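Local coordinates for GH86A beta-porphyranase (Bacteroides plebeius, PDB 4AW7), which cleaves the sulfated red-seaweed polysaccharide porphyran at beta-1,4 linkages between D-galactose and L-galactose-6-sulfate, releasing mainly disaccharides, at residues 198-203 with 546-551; 371-376 with 384-389; 488-493 with 568-573; 504-509 with 582-587. One frame throughout, in Å; residues are numbered along the deposited sequence. Where two conformers were deposited one is given.

Contact 1: 198-203 with 546-551; sequences PAWEDG and IFFGMI
Phe548 meets two neighbours in the loop 198-203: the carboxylate of Glu201 and the indole of Trp200. Glu201 OE1 lies 3.4 Å from Phe548 CD2, and the carboxylate and phenyl planes are inclined by only 25°. Next along the same rim, Phe548 CE2 is 3.8 Å from Trp200 CD1. The centroids of the phenyl and the five-membered indole ring are 5.9 Å apart with planes at 69°, a rim-to-rim pair in which neither ring covers the other. The Glu201 stem is apolar here, its CG resting 3.7 Å from Ile546 CG2. Its first torsion sets CG between the backbone N and the carbonyl carbon (chi1 73°), and a second bend folds the carboxylate back over the Phe548 stem. A type I turn from Ala199 to Asp202, closed by Asp202 N to Ala199 O at 2.9 Å, holds Glu201 toward the strand and lets Trp200 reach Phe548 with CD1. Further out, Trp200 NE1 donates to Val250 O, and Arg544 forms a salt bridge with Glu201 OE2. With no hydrogen bond between the segments, the catalytic domain meets the C-terminal sheet here through van der Waals contact, the Glu201 carboxylate lying obliquely against the Phe548 ring and its buried charge probably balanced by Arg544.

Contact 2: 371-376 with 384-389; sequences ERVDIT and VQAFKD
Glu371 and Lys388 form an antiparallel hydrogen-bonded pair, with Glu371 N to Lys388 O at 2.9 Å and the return bond from Lys388 N to Glu371 O at 2.8 Å. Water 1 adds a bridge, donating to both Glu371 OE1 and Lys388 O, while Glu371 OE2 pairs with Arg29. Arg372 follows as a non-hydrogen-bonded partner of Phe387. Their side chains run side by side, Arg372 CG lying 3.6 Å from Phe387 CE1; the ring brings that same CE1 over the centre of one guanidinium face, with the planes 83° apart. Arg372 NE donates in plane to water 2 at 2.7 Å, and the water passes a bond on to Gln385 OE1. Val373 N reaches Ala386 O at 3.2 Å from well above the carbonyl plane, and Val373 CG2 sits 3.5 Å from Ala386 CB. Ile375 extends CG1 away from its own nitrogen (chi1 -172°), carrying CD1 to 3.7 Å from Val384 CB. An alanine in place of Ile375 would remove that arm and is likely to leave a gap beside Val384 and Ala386. This pair of strands is a beta hairpin: strand 21-25 lies along 371-377, with Val24 against Ile375 and Ala386, while Gln385 packs on helix 293-305 and Arg372 bonds Met305 O.

Contact 3: 488-493 with 568-573; sequences GSSLSF and DITFSD
The Phe493 ring leans obliquely toward Ile569, with CE1 4.4 Å from Ile569 CG1, and it also packs on Val578 and Met581 of strand 577-589. The second ring, that of Phe571, has water 3 in its plane at the edge; this water accepts from Phe571 N at 2.8 Å and donates to Ser489 O. Between the rings, Leu491 and Ile569 are an antiparallel hydrogen-bonded pair: Leu491 N to Ile569 O is 2.9 Å and nearly straight (171°). Beyond the strand end, Gly488 N still reaches Phe571 O at 2.8 Å. Thr570 places CG2 opposite its own nitrogen, 3.5 Å from Gly488 C. With a glycine here, Gly488 would lose the methyl packed against it and the loop 488-490 would probably be freer to shift. On the outward side, water 4 links Ser490 OG and Asp568 OD1, both 2.7 Å away, while Asn566 binds Asp568 OD2 and Ser492 OG. The chemistry thus divides, apolar groups facing the other sheet and hydroxyls, carboxylate and water facing outward, as expected at the outermost strand of a beta sandwich.

Contact 4: 504-509 with 582-587; sequences RASLRM and ILQVEK
Arg504 pairs with Glu586, Ser506 with Gln584 and Arg508 with Ile582, each by two backbone hydrogen bonds. The Arg508 N to Ile582 O bond, at 2.8 Å, is nearly straight; the segment axes are 174° apart, close to exactly antiparallel. A salt bridge lies on the same face, Arg504 NE donating to Glu586 OE1 at 3.0 Å. The bond is bent (137°) and meets the carboxylate from above its plane, and the two flat groups stand 85° apart. Arg504 NH2 also pairs with Asp374, and Glu586 OE2 with Arg30. Among the waters, water 5 accepts from Gln584 NE2 at 3.0 Å and donates to Glu586 OE1. Glu586 has two deposited conformers, so its carboxylate bonds hold for one and are doubtful for the other. Water 6 accepts a hydrogen bond from Arg508 NH1 at 2.8 Å, in the guanidinium plane, and donates weakly to Gln584 OE1. Arg508 NE and NH2 bind Asp252 and Glu248, so all three guanidinium nitrogens have a partner. Apolar contacts fill the other face, Leu507 CD1 touching Leu583 CD2 at 4.1 Å. The mostly polar face, with Ile582 beside Arg508, meets helix 245-262 and strand 371-377. On the aliphatic face both leucines pack on Val567 of strand 563-570 in a second sheet, the layering of a beta sandwich, here in the C-terminal domain.

How the contacts relate
Contact 4 touches all three others. Its Met509 O probably accepts a hydrogen bond from Ile551 N of contact 1 (2.8 Å), as expected of neighbouring strands 503-514 and 546-555. Across the sandwich, Met509 SD lies 4.0 Å from Ile569 CD1 of contact 3, and in the other direction Arg504 NH2 forms a salt bridge to Asp374 OD1 of contact 2 (2.7 Å). Contacts 2 and 3 remain separate, about 23 Å apart at their nearest atoms. Contact 1 comes closest to the catalytic machinery: the Trp200 side chain is about 9 Å from that of substrate-binding His229 and about 11 Å from that of the inferred proton donor Glu146. A bound potassium ion lies about 5 Å from the same side chain.

Contact 1: 198-203 with 546-551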
loop_
_atom_site.group_PDB
_atom_site.type_symbol
_atom_site.label_atom_id
_atom_site.label_comp_id
_atom_site.label_asym_id
_atom_site.label_seq_id
_atom_site.Cartn_x
_atom_site.Cartn_y
_atom_site.Cartn_z
ATOM N N PRO A 198 -5.979 -3.884 10.219
ATOM C CA PRO A 198 -7.058 -3.184 9.497
ATOM C C PRO A 198 -8.278 -4.097 9.284
ATOM O O PRO A 198 -8.762 -4.298 8.154
ATOM C CB PRO A 198 -6.368 -2.801 8.198
ATOM C CG PRO A 198 -5.404 -3.896 7.952
ATOM C CD PRO A 198 -4.844 -4.209 9.328
ATOM N N ALA A 199 -8.759 -4.663 10.383
ATOM C CA ALA A 199 -9.873 -5.616 10.400
ATOM C C ALA A 199 -11.196 -4.878 10.458
ATOM O O ALA A 199 -11.972 -4.993 11.426
ATOM C CB ALA A 199 -9.700 -6.622 11.552
ATOM N N TRP A 200 -11.470 -4.059 9.442
ATOM C CA TRP A 200 -12.645 -3.202 9.416
ATOM C C TRP A 200 -13.912 -3.966 9.766
ATOM O O TRP A 200 -14.819 -3.441 10.470
ATOM C CB TRP A 200 -12.808 -2.528 8.066
ATOM C CG TRP A 200 -11.630 -1.720 7.561
ATOM C CD1 TRP A 200 -11.431 -1.411 6.239
ATOM C CD2 TRP A 200 -10.566 -1.045 8.291
ATOM N NE1 TRP A 200 -10.328 -0.626 6.099
ATOM C CE2 TRP A 200 -9.779 -0.372 7.336
ATOM C CE3 TRP A 200 -10.185 -0.950 9.637
ATOM C CZ2 TRP A 200 -8.627 0.346 7.686
ATOM C CZ3 TRP A 200 -9.048 -0.234 9.968
ATOM C CH2 TRP A 200 -8.278 0.390 8.998
ATOM N N GLU A 201 -14.019 -5.173 9.237
ATOM C CA GLU A 201 -15.174 -6.034 9.392
ATOM C C GLU A 201 -15.403 -6.559 10.807
ATOM O O GLU A 201 -16.514 -7.065 11.062
ATOM C CB GLU A 201 -15.040 -7.244 8.447
ATOM C CG GLU A 201 -14.007 -8.332 8.809
ATOM C CD GLU A 201 -12.542 -8.008 8.534
ATOM O OE1 GLU A 201 -12.201 -6.916 8.069
ATOM O OE2 GLU A 201 -11.705 -8.888 8.756
ATOM N N ASP A 202 -14.417 -6.551 11.698
ATOM C CA ASP A 202 -14.602 -7.154 13.021
ATOM C C ASP A 202 -15.800 -6.563 13.750
ATOM O O ASP A 202 -16.107 -5.378 13.670
ATOM C CB ASP A 202 -13.360 -7.021 13.893
ATOM C CG ASP A 202 -12.370 -8.148 13.759
ATOM O OD1 ASP A 202 -12.587 -9.080 12.980
ATOM O OD2 ASP A 202 -11.317 -8.075 14.451
ATOM N N GLY A 203 -16.501 -7.435 14.462
ATOM C CA GLY A 203 -17.631 -6.993 15.257
ATOM C C GLY A 203 -18.759 -6.438 14.416
ATOM O O GLY A 203 -19.371 -5.431 14.750
ATOM N N ILE A 546 -14.796 -14.430 8.649
ATOM C CA ILE A 546 -15.450 -13.382 7.886
ATOM C C ILE A 546 -14.669 -13.174 6.622
ATOM O O ILE A 546 -13.461 -12.921 6.662
ATOM C CB ILE A 546 -15.539 -12.035 8.654
ATOM C CG1 ILE A 546 -16.129 -12.240 10.064
ATOM C CG2 ILE A 546 -16.299 -11.020 7.801
ATOM C CD1 ILE A 546 -15.779 -11.109 11.038
ATOM N N PHE A 547 -15.359 -13.257 5.494
ATOM C CA PHE A 547 -14.790 -12.839 4.225
ATOM C C PHE A 547 -14.872 -11.330 4.161
ATOM O O PHE A 547 -15.923 -10.750 4.335
ATOM C CB PHE A 547 -15.575 -13.384 3.040
ATOM C CG PHE A 547 -15.060 -12.918 1.684
ATOM C CD1 PHE A 547 -14.025 -13.561 1.094
ATOM C CD2 PHE A 547 -15.584 -11.788 1.077
ATOM C CE1 PHE A 547 -13.524 -13.134 -0.136
ATOM C CE2 PHE A 547 -15.093 -11.364 -0.174
ATOM C CZ PHE A 547 -14.074 -12.043 -0.747
ATOM N N PHE A 548 -13.734 -10.671 3.947
ATOM C CA PHE A 548 -13.715 -9.237 3.671
ATOM C C PHE A 548 -12.835 -9.014 2.469
ATOM O O PHE A 548 -11.629 -9.233 2.534
ATOM C CB PHE A 548 -13.253 -8.411 4.866
ATOM C CG PHE A 548 -13.331 -6.928 4.619
ATOM C CD1 PHE A 548 -14.515 -6.330 4.220
ATOM C CD2 PHE A 548 -12.224 -6.113 4.801
ATOM C CE1 PHE A 548 -14.598 -5.003 3.971
ATOM C CE2 PHE A 548 -12.306 -4.724 4.593
ATOM C CZ PHE A 548 -13.499 -4.174 4.186
ATOM N N GLY A 549 -13.462 -8.669 1.344
ATOM C CA GLY A 549 -12.722 -8.602 0.096
ATOM C C GLY A 549 -13.468 -7.806 -0.952
ATOM O O GLY A 549 -14.698 -7.719 -0.919
ATOM N N MET A 550 -12.697 -7.270 -1.900
ATOM C CA MET A 550 -13.185 -6.591 -3.057
ATOM C C MET A 550 -13.203 -7.569 -4.230
ATOM O O MET A 550 -12.185 -8.193 -4.542
ATOM C CB MET A 550 -12.253 -5.409 -3.346
ATOM C CG MET A 550 -12.717 -4.475 -4.493
ATOM S SD MET A 550 -12.542 -5.112 -6.192
ATOM C CE MET A 550 -10.748 -5.268 -6.314
ATOM N N ILE A 551 -14.384 -7.743 -4.821
ATOM C CA ILE A 551 -14.597 -8.593 -5.984
ATOM C C ILE A 551 -14.861 -7.672 -7.157
ATOM O O ILE A 551 -15.807 -6.877 -7.125
ATOM C CB ILE A 551 -15.764 -9.581 -5.747
ATOM C CG1 ILE A 551 -15.485 -10.482 -4.544
ATOM C CG2 ILE A 551 -16.013 -10.432 -7.007
ATOM C CD1 ILE A 551 -16.676 -11.300 -4.061
#

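Contact 2: 371-376 with 384-389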
loop_
_atom_site.group_PDB
_atom_site.type_symbol
_atom_site.label_atom_id
_atom_site.label_comp_id
_atom_site.label_asym_id
_atom_site.label_seq_id
_atom_site.Cartn_x
_atom_site.Cartn_y
_atom_site.Cartn_z
ATOM N N GLU A 371 6.341 5.510 -18.778
ATOM C CA GLU A 371 4.908 5.737 -18.834
ATOM C C GLU A 371 4.178 4.422 -18.870
ATOM O O GLU A 371 4.522 3.502 -19.609
ATOM C CB GLU A 371 4.549 6.561 -20.054
ATOM C CG GLU A 371 5.019 8.031 -19.906
ATOM C CD GLU A 371 4.771 8.869 -21.121
ATOM O OE1 GLU A 371 5.238 8.465 -22.192
ATOM O OE2 GLU A 371 4.159 9.943 -20.981
ATOM N N ARG A 372 3.133 4.304 -18.078
ATOM C CA ARG A 372 2.251 3.171 -18.182
ATOM C C ARG A 372 1.729 3.053 -19.603
ATOM O O ARG A 372 1.422 4.061 -20.245
ATOM C CB ARG A 372 1.069 3.341 -17.224
ATOM C CG ARG A 372 1.415 3.133 -15.788
ATOM C CD ARG A 372 0.317 3.660 -14.889
ATOM N NE ARG A 372 0.535 3.300 -13.480
ATOM C CZ ARG A 372 1.376 3.920 -12.661
ATOM N NH1 ARG A 372 2.077 4.994 -13.018
ATOM N NH2 ARG A 372 1.535 3.454 -11.434
ATOM N N VAL A 373 1.599 1.808 -20.055
ATOM C CA VAL A 373 0.904 1.512 -21.304
ATOM C C VAL A 373 -0.252 0.578 -21.033
ATOM O O VAL A 373 -0.337 -0.033 -19.963
ATOM C CB VAL A 373 1.829 0.965 -22.413
ATOM C CG1 VAL A 373 2.922 2.040 -22.718
ATOM C CG2 VAL A 373 2.439 -0.379 -22.013
ATOM N N ASP A 374 -1.172 0.464 -21.992
ATOM C CA ASP A 374 -2.366 -0.302 -21.695
ATOM C C ASP A 374 -2.056 -1.774 -21.529
ATOM O O ASP A 374 -1.298 -2.344 -22.307
ATOM C CB ASP A 374 -3.468 -0.063 -22.721
ATOM C CG ASP A 374 -4.818 -0.455 -22.202
ATOM O OD1 ASP A 374 -5.038 -0.375 -20.989
ATOM O OD2 ASP A 374 -5.664 -0.879 -22.979
ATOM N N ILE A 375 -2.675 -2.393 -20.542
ATOM C CA ILE A 375 -2.493 -3.816 -20.299
ATOM C C ILE A 375 -3.731 -4.295 -19.603
ATOM O O ILE A 375 -4.288 -3.563 -18.813
ATOM C CB ILE A 375 -1.080 -4.174 -19.547
ATOM C CG1 ILE A 375 -0.871 -5.699 -19.504
ATOM C CG2 ILE A 375 -0.920 -3.494 -18.201
ATOM C CD1 ILE A 375 0.568 -6.145 -19.114
ATOM N N THR A 376 -4.178 -5.501 -19.941
ATOM C CA THR A 376 -5.319 -6.182 -19.299
ATOM C C THR A 376 -4.947 -7.618 -18.993
ATOM O O THR A 376 -4.013 -8.180 -19.585
ATOM C CB THR A 376 -6.524 -6.216 -20.199
ATOM O OG1 THR A 376 -6.216 -6.901 -21.416
ATOM C CG2 THR A 376 -7.012 -4.807 -20.464
ATOM N N VAL A 384 -0.948 -7.676 -13.606
ATOM C CA VAL A 384 -0.135 -7.260 -14.732
ATOM C C VAL A 384 0.160 -5.777 -14.683
ATOM O O VAL A 384 -0.679 -4.981 -14.287
ATOM C CB VAL A 384 -0.807 -7.622 -16.067
ATOM C CG1 VAL A 384 -0.925 -9.137 -16.187
ATOM C CG2 VAL A 384 -2.169 -6.923 -16.193
ATOM N N GLN A 385 1.371 -5.415 -15.096
ATOM C CA GLN A 385 1.792 -4.035 -15.254
ATOM C C GLN A 385 2.630 -3.915 -16.503
ATOM O O GLN A 385 3.292 -4.878 -16.899
ATOM C CB GLN A 385 2.616 -3.561 -14.047
ATOM C CG GLN A 385 1.838 -3.457 -12.772
ATOM C CD GLN A 385 0.884 -2.278 -12.735
ATOM O OE1 GLN A 385 1.262 -1.177 -13.113
ATOM N NE2 GLN A 385 -0.329 -2.482 -12.251
ATOM N N ALA A 386 2.629 -2.752 -17.130
ATOM C CA ALA A 386 3.552 -2.486 -18.238
ATOM C C ALA A 386 3.895 -1.018 -18.284
ATOM O O ALA A 386 3.047 -0.155 -18.056
ATOM C CB ALA A 386 2.931 -2.913 -19.577
ATOM N N PHE A 387 5.145 -0.741 -18.620
ATOM C CA PHE A 387 5.705 0.621 -18.688
ATOM C C PHE A 387 6.634 0.727 -19.868
ATOM O O PHE A 387 7.362 -0.216 -20.197
ATOM C CB PHE A 387 6.495 0.990 -17.409
ATOM C CG PHE A 387 5.785 0.652 -16.139
ATOM C CD1 PHE A 387 4.859 1.526 -15.603
ATOM C CD2 PHE A 387 6.012 -0.554 -15.485
ATOM C CE1 PHE A 387 4.172 1.221 -14.418
ATOM C CE2 PHE A 387 5.336 -0.873 -14.326
ATOM C CZ PHE A 387 4.423 0.009 -13.788
ATOM N N LYS A 388 6.629 1.906 -20.493
ATOM C CA LYS A 388 7.495 2.184 -21.639
ATOM C C LYS A 388 8.312 3.431 -21.344
ATOM O O LYS A 388 7.765 4.507 -21.105
ATOM C CB LYS A 388 6.663 2.378 -22.891
ATOM C CG LYS A 388 7.468 2.584 -24.170
ATOM C CD LYS A 388 6.553 2.917 -25.434
ATOM C CE LYS A 388 7.378 3.043 -26.736
ATOM N NZ LYS A 388 8.337 4.197 -26.734
ATOM N N ASP A 389 9.624 3.266 -21.321
ATOM C CA ASP A 389 10.575 4.343 -21.073
ATOM C C ASP A 389 11.432 4.496 -22.305
ATOM O O ASP A 389 12.371 3.735 -22.509
ATOM C CB ASP A 389 11.442 4.004 -19.888
ATOM C CG ASP A 389 12.413 5.093 -19.519
ATOM O OD1 ASP A 389 12.117 6.252 -19.799
ATOM O OD2 ASP A 389 13.461 4.760 -18.922
HETATM O O HOH W 1 6.946 6.397 -22.948
HETATM O O HOH W 2 -0.353 0.902 -12.481
#

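Contact 3: 488-493 with 568-573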
loop_
_atom_site.group_PDB
_atom_site.type_symbol
_atom_site.label_atom_id
_atom_site.label_comp_id
_atom_site.label_asym_id
_atom_site.label_seq_id
_atom_site.Cartn_x
_atom_site.Cartn_y
_atom_site.Cartn_z
ATOM N N GLY A 488 -32.844 -10.839 -0.302
ATOM C CA GLY A 488 -33.747 -10.418 -1.387
ATOM C C GLY A 488 -34.033 -8.923 -1.452
ATOM O O GLY A 488 -34.880 -8.486 -2.232
ATOM N N SER A 489 -33.304 -8.110 -0.682
ATOM C CA SER A 489 -33.568 -6.702 -0.587
ATOM C C SER A 489 -32.497 -5.906 -1.366
ATOM O O SER A 489 -31.328 -5.836 -0.970
ATOM C CB SER A 489 -33.558 -6.255 0.848
ATOM O OG SER A 489 -33.939 -4.901 0.928
ATOM N N SER A 490 -32.891 -5.309 -2.474
ATOM C CA SER A 490 -31.970 -4.580 -3.330
ATOM C C SER A 490 -31.343 -3.390 -2.606
ATOM O O SER A 490 -31.978 -2.689 -1.814
ATOM C CB SER A 490 -32.717 -4.113 -4.588
ATOM O OG SER A 490 -31.802 -3.741 -5.607
ATOM N N LEU A 491 -30.035 -3.203 -2.874
ATOM C CA LEU A 491 -29.281 -2.064 -2.413
ATOM C C LEU A 491 -28.892 -1.200 -3.605
ATOM O O LEU A 491 -28.356 -1.720 -4.598
ATOM C CB LEU A 491 -28.016 -2.529 -1.679
ATOM C CG LEU A 491 -28.264 -3.214 -0.332
ATOM C CD1 LEU A 491 -26.963 -3.724 0.260
ATOM C CD2 LEU A 491 -28.856 -2.221 0.683
ATOM N N SER A 492 -29.133 0.089 -3.469
ATOM C CA SER A 492 -28.908 1.041 -4.548
ATOM C C SER A 492 -27.699 1.927 -4.260
ATOM O O SER A 492 -27.605 2.542 -3.195
ATOM C CB SER A 492 -30.151 1.905 -4.682
ATOM O OG SER A 492 -29.933 3.030 -5.507
ATOM N N PHE A 493 -26.785 2.002 -5.226
ATOM C CA PHE A 493 -25.577 2.826 -5.116
ATOM C C PHE A 493 -25.528 3.836 -6.242
ATOM O O PHE A 493 -25.276 3.433 -7.406
ATOM C CB PHE A 493 -24.319 1.933 -5.099
ATOM C CG PHE A 493 -24.237 1.077 -3.859
ATOM C CD1 PHE A 493 -24.850 -0.158 -3.825
ATOM C CD2 PHE A 493 -23.588 1.534 -2.725
ATOM C CE1 PHE A 493 -24.814 -0.954 -2.681
ATOM C CE2 PHE A 493 -23.545 0.770 -1.594
ATOM C CZ PHE A 493 -24.160 -0.478 -1.562
ATOM N N ASP A 568 -27.338 -1.423 -8.741
ATOM C CA ASP A 568 -28.270 -2.068 -7.809
ATOM C C ASP A 568 -27.812 -3.481 -7.634
ATOM O O ASP A 568 -27.541 -4.167 -8.614
ATOM C CB ASP A 568 -29.697 -1.948 -8.337
ATOM C CG ASP A 568 -30.113 -0.512 -8.392
ATOM O OD1 ASP A 568 -30.515 0.048 -7.370
ATOM O OD2 ASP A 568 -29.953 0.136 -9.457
ATOM N N ILE A 569 -27.730 -3.953 -6.377
ATOM C CA ILE A 569 -27.288 -5.324 -6.153
ATOM C C ILE A 569 -28.228 -6.016 -5.143
ATOM O O ILE A 569 -28.707 -5.374 -4.217
ATOM C CB ILE A 569 -25.790 -5.444 -5.761
ATOM C CG1 ILE A 569 -25.538 -4.916 -4.374
ATOM C CG2 ILE A 569 -24.903 -4.728 -6.758
ATOM C CD1 ILE A 569 -24.068 -5.150 -3.934
ATOM N N THR A 570 -28.448 -7.300 -5.363
ATOM C CA THR A 570 -29.340 -8.067 -4.490
ATOM C C THR A 570 -28.700 -9.409 -4.164
ATOM O O THR A 570 -28.366 -10.187 -5.042
ATOM C CB THR A 570 -30.762 -8.234 -5.100
ATOM O OG1 THR A 570 -31.254 -6.958 -5.519
ATOM C CG2 THR A 570 -31.704 -8.830 -4.022
ATOM N N PHE A 571 -28.560 -9.679 -2.861
ATOM C CA PHE A 571 -28.107 -10.964 -2.367
ATOM C C PHE A 571 -29.337 -11.791 -1.990
ATOM O O PHE A 571 -30.309 -11.242 -1.470
ATOM C CB PHE A 571 -27.207 -10.797 -1.131
ATOM C CG PHE A 571 -25.941 -10.019 -1.397
ATOM C CD1 PHE A 571 -25.947 -8.635 -1.445
ATOM C CD2 PHE A 571 -24.768 -10.697 -1.650
ATOM C CE1 PHE A 571 -24.782 -7.913 -1.704
ATOM C CE2 PHE A 571 -23.562 -9.959 -1.909
ATOM C CZ PHE A 571 -23.612 -8.608 -1.940
ATOM N N SER A 572 -29.209 -13.085 -2.156
ATOM C CA SER A 572 -30.325 -13.996 -1.838
ATOM C C SER A 572 -30.435 -14.309 -0.347
ATOM O O SER A 572 -31.480 -14.845 0.115
ATOM C CB SER A 572 -30.141 -15.259 -2.636
ATOM O OG SER A 572 -28.965 -15.940 -2.314
ATOM N N ASP A 573 -29.376 -13.993 0.398
ATOM C CA ASP A 573 -29.293 -14.266 1.830
ATOM C C ASP A 573 -28.989 -13.010 2.620
ATOM O O ASP A 573 -28.546 -12.001 2.065
ATOM C CB ASP A 573 -28.289 -15.398 2.085
ATOM C CG ASP A 573 -26.888 -15.120 1.534
ATOM O OD1 ASP A 573 -26.695 -14.117 0.840
ATOM O OD2 ASP A 573 -25.983 -15.972 1.743
HETATM O O HOH W 3 -29.495 -8.060 -0.740
HETATM O O HOH W 4 -32.089 -1.047 -5.493
#

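Contact 4: 504-509 with 582-587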
loop_
_atom_site.group_PDB
_atom_site.type_symbol
_atom_site.label_atom_id
_atom_site.label_comp_id
_atom_site.label_asym_id
_atom_site.label_seq_id
_atom_site.Cartn_x
_atom_site.Cartn_y
_atom_site.Cartn_z
ATOM N N ARG A 504 -13.049 0.328 -21.158
ATOM C CA ARG A 504 -13.398 -0.738 -20.227
ATOM C C ARG A 504 -14.009 -0.136 -18.960
ATOM O O ARG A 504 -13.835 1.024 -18.657
ATOM C CB ARG A 504 -12.191 -1.552 -19.847
ATOM C CG ARG A 504 -11.520 -2.200 -21.018
ATOM C CD ARG A 504 -10.349 -3.075 -20.603
ATOM N NE ARG A 504 -9.275 -2.366 -19.894
ATOM C CZ ARG A 504 -8.231 -1.765 -20.469
ATOM N NH1 ARG A 504 -8.112 -1.715 -21.778
ATOM N NH2 ARG A 504 -7.320 -1.191 -19.728
ATOM N N ALA A 505 -14.755 -0.958 -18.234
ATOM C CA ALA A 505 -15.326 -0.555 -16.957
ATOM C C ALA A 505 -15.462 -1.750 -16.061
ATOM O O ALA A 505 -15.562 -2.899 -16.514
ATOM C CB ALA A 505 -16.683 0.116 -17.186
ATOM N N SER A 506 -15.470 -1.456 -14.764
ATOM C CA SER A 506 -15.718 -2.491 -13.768
ATOM C C SER A 506 -16.293 -1.879 -12.499
ATOM O O SER A 506 -16.104 -0.698 -12.215
ATOM C CB SER A 506 -14.475 -3.256 -13.426
ATOM O OG SER A 506 -13.538 -2.391 -12.870
ATOM N N LEU A 507 -16.993 -2.727 -11.749
ATOM C CA LEU A 507 -17.441 -2.402 -10.407
ATOM C C LEU A 507 -16.485 -3.071 -9.407
ATOM O O LEU A 507 -16.220 -4.278 -9.508
ATOM C CB LEU A 507 -18.854 -2.959 -10.200
ATOM C CG LEU A 507 -19.388 -2.913 -8.767
ATOM C CD1 LEU A 507 -19.633 -1.513 -8.280
ATOM C CD2 LEU A 507 -20.636 -3.796 -8.699
ATOM N N ARG A 508 -15.972 -2.282 -8.455
ATOM C CA ARG A 508 -15.184 -2.821 -7.337
ATOM C C ARG A 508 -16.159 -2.950 -6.177
ATOM O O ARG A 508 -16.493 -1.960 -5.510
ATOM C CB ARG A 508 -14.088 -1.852 -7.004
ATOM C CG ARG A 508 -13.100 -1.603 -8.124
ATOM C CD ARG A 508 -12.070 -0.577 -7.781
ATOM N NE ARG A 508 -11.210 -0.912 -6.643
ATOM C CZ ARG A 508 -10.098 -1.599 -6.708
ATOM N NH1 ARG A 508 -9.630 -2.056 -7.837
ATOM N NH2 ARG A 508 -9.434 -1.793 -5.571
ATOM N N MET A 509 -16.640 -4.179 -5.954
ATOM C CA MET A 509 -17.669 -4.455 -4.959
ATOM C C MET A 509 -17.006 -5.064 -3.734
ATOM O O MET A 509 -16.529 -6.205 -3.819
ATOM C CB MET A 509 -18.674 -5.439 -5.564
ATOM C CG MET A 509 -19.704 -5.952 -4.610
ATOM S SD MET A 509 -20.865 -7.149 -5.258
ATOM C CE MET A 509 -19.774 -8.534 -5.537
ATOM N N ILE A 582 -17.362 1.071 -5.844
ATOM C CA ILE A 582 -16.564 2.036 -6.612
ATOM C C ILE A 582 -16.623 1.610 -8.076
ATOM O O ILE A 582 -16.420 0.439 -8.389
ATOM C CB ILE A 582 -15.100 2.053 -6.119
ATOM C CG1 ILE A 582 -15.043 2.527 -4.665
ATOM C CG2 ILE A 582 -14.209 2.953 -7.015
ATOM C CD1 ILE A 582 -13.724 2.275 -3.951
ATOM N N LEU A 583 -16.903 2.563 -8.982
ATOM C CA LEU A 583 -16.847 2.260 -10.407
ATOM C C LEU A 583 -15.480 2.671 -10.956
ATOM O O LEU A 583 -15.021 3.781 -10.719
ATOM C CB LEU A 583 -17.947 2.980 -11.204
ATOM C CG LEU A 583 -19.351 2.439 -11.017
ATOM C CD1 LEU A 583 -20.355 3.319 -11.716
ATOM C CD2 LEU A 583 -19.434 1.013 -11.540
ATOM N N GLN A 584 -14.857 1.772 -11.706
ATOM C CA GLN A 584 -13.593 2.065 -12.391
ATOM C C GLN A 584 -13.896 2.142 -13.887
ATOM O O GLN A 584 -14.524 1.238 -14.426
ATOM C CB GLN A 584 -12.543 1.003 -12.129
ATOM C CG GLN A 584 -11.380 1.194 -13.079
ATOM C CD GLN A 584 -10.214 0.310 -12.797
ATOM O OE1 GLN A 584 -9.562 0.483 -11.777
ATOM N NE2 GLN A 584 -9.883 -0.620 -13.751
ATOM N N VAL A 585 -13.481 3.227 -14.499
ATOM C CA VAL A 585 -13.698 3.454 -15.935
ATOM C C VAL A 585 -12.336 3.728 -16.584
ATOM O O VAL A 585 -11.593 4.580 -16.116
ATOM C CB VAL A 585 -14.652 4.619 -16.189
ATOM C CG1 VAL A 585 -14.918 4.775 -17.671
ATOM C CG2 VAL A 585 -15.977 4.442 -15.430
ATOM N N GLU A 586 -12.028 2.965 -17.618
ATOM C CA GLU A 586 -10.829 3.197 -18.385
ATOM C C GLU A 586 -11.260 3.633 -19.778
ATOM O O GLU A 586 -11.750 2.845 -20.584
ATOM C CB GLU A 586 -10.027 1.943 -18.385
ATOM C CG GLU A 586 -9.512 1.572 -17.008
ATOM C CD GLU A 586 -8.730 0.295 -17.085
ATOM O OE1 GLU A 586 -9.339 -0.767 -17.321
ATOM O OE2 GLU A 586 -7.496 0.353 -16.999
ATOM N N LYS A 587 -11.119 4.937 -20.029
ATOM C CA LYS A 587 -11.734 5.566 -21.188
ATOM C C LYS A 587 -10.673 6.061 -22.163
ATOM O O LYS A 587 -9.750 6.793 -21.772
ATOM C CB LYS A 587 -12.525 6.790 -20.684
ATOM C CG LYS A 587 -13.137 7.534 -21.804
ATOM C CD LYS A 587 -13.997 8.714 -21.283
ATOM C CE LYS A 587 -14.241 9.648 -22.425
ATOM N NZ LYS A 587 -15.146 10.743 -22.039
HETATM O O HOH W 5 -11.946 -1.480 -15.750
HETATM O O HOH W 6 -10.508 -1.784 -10.477
#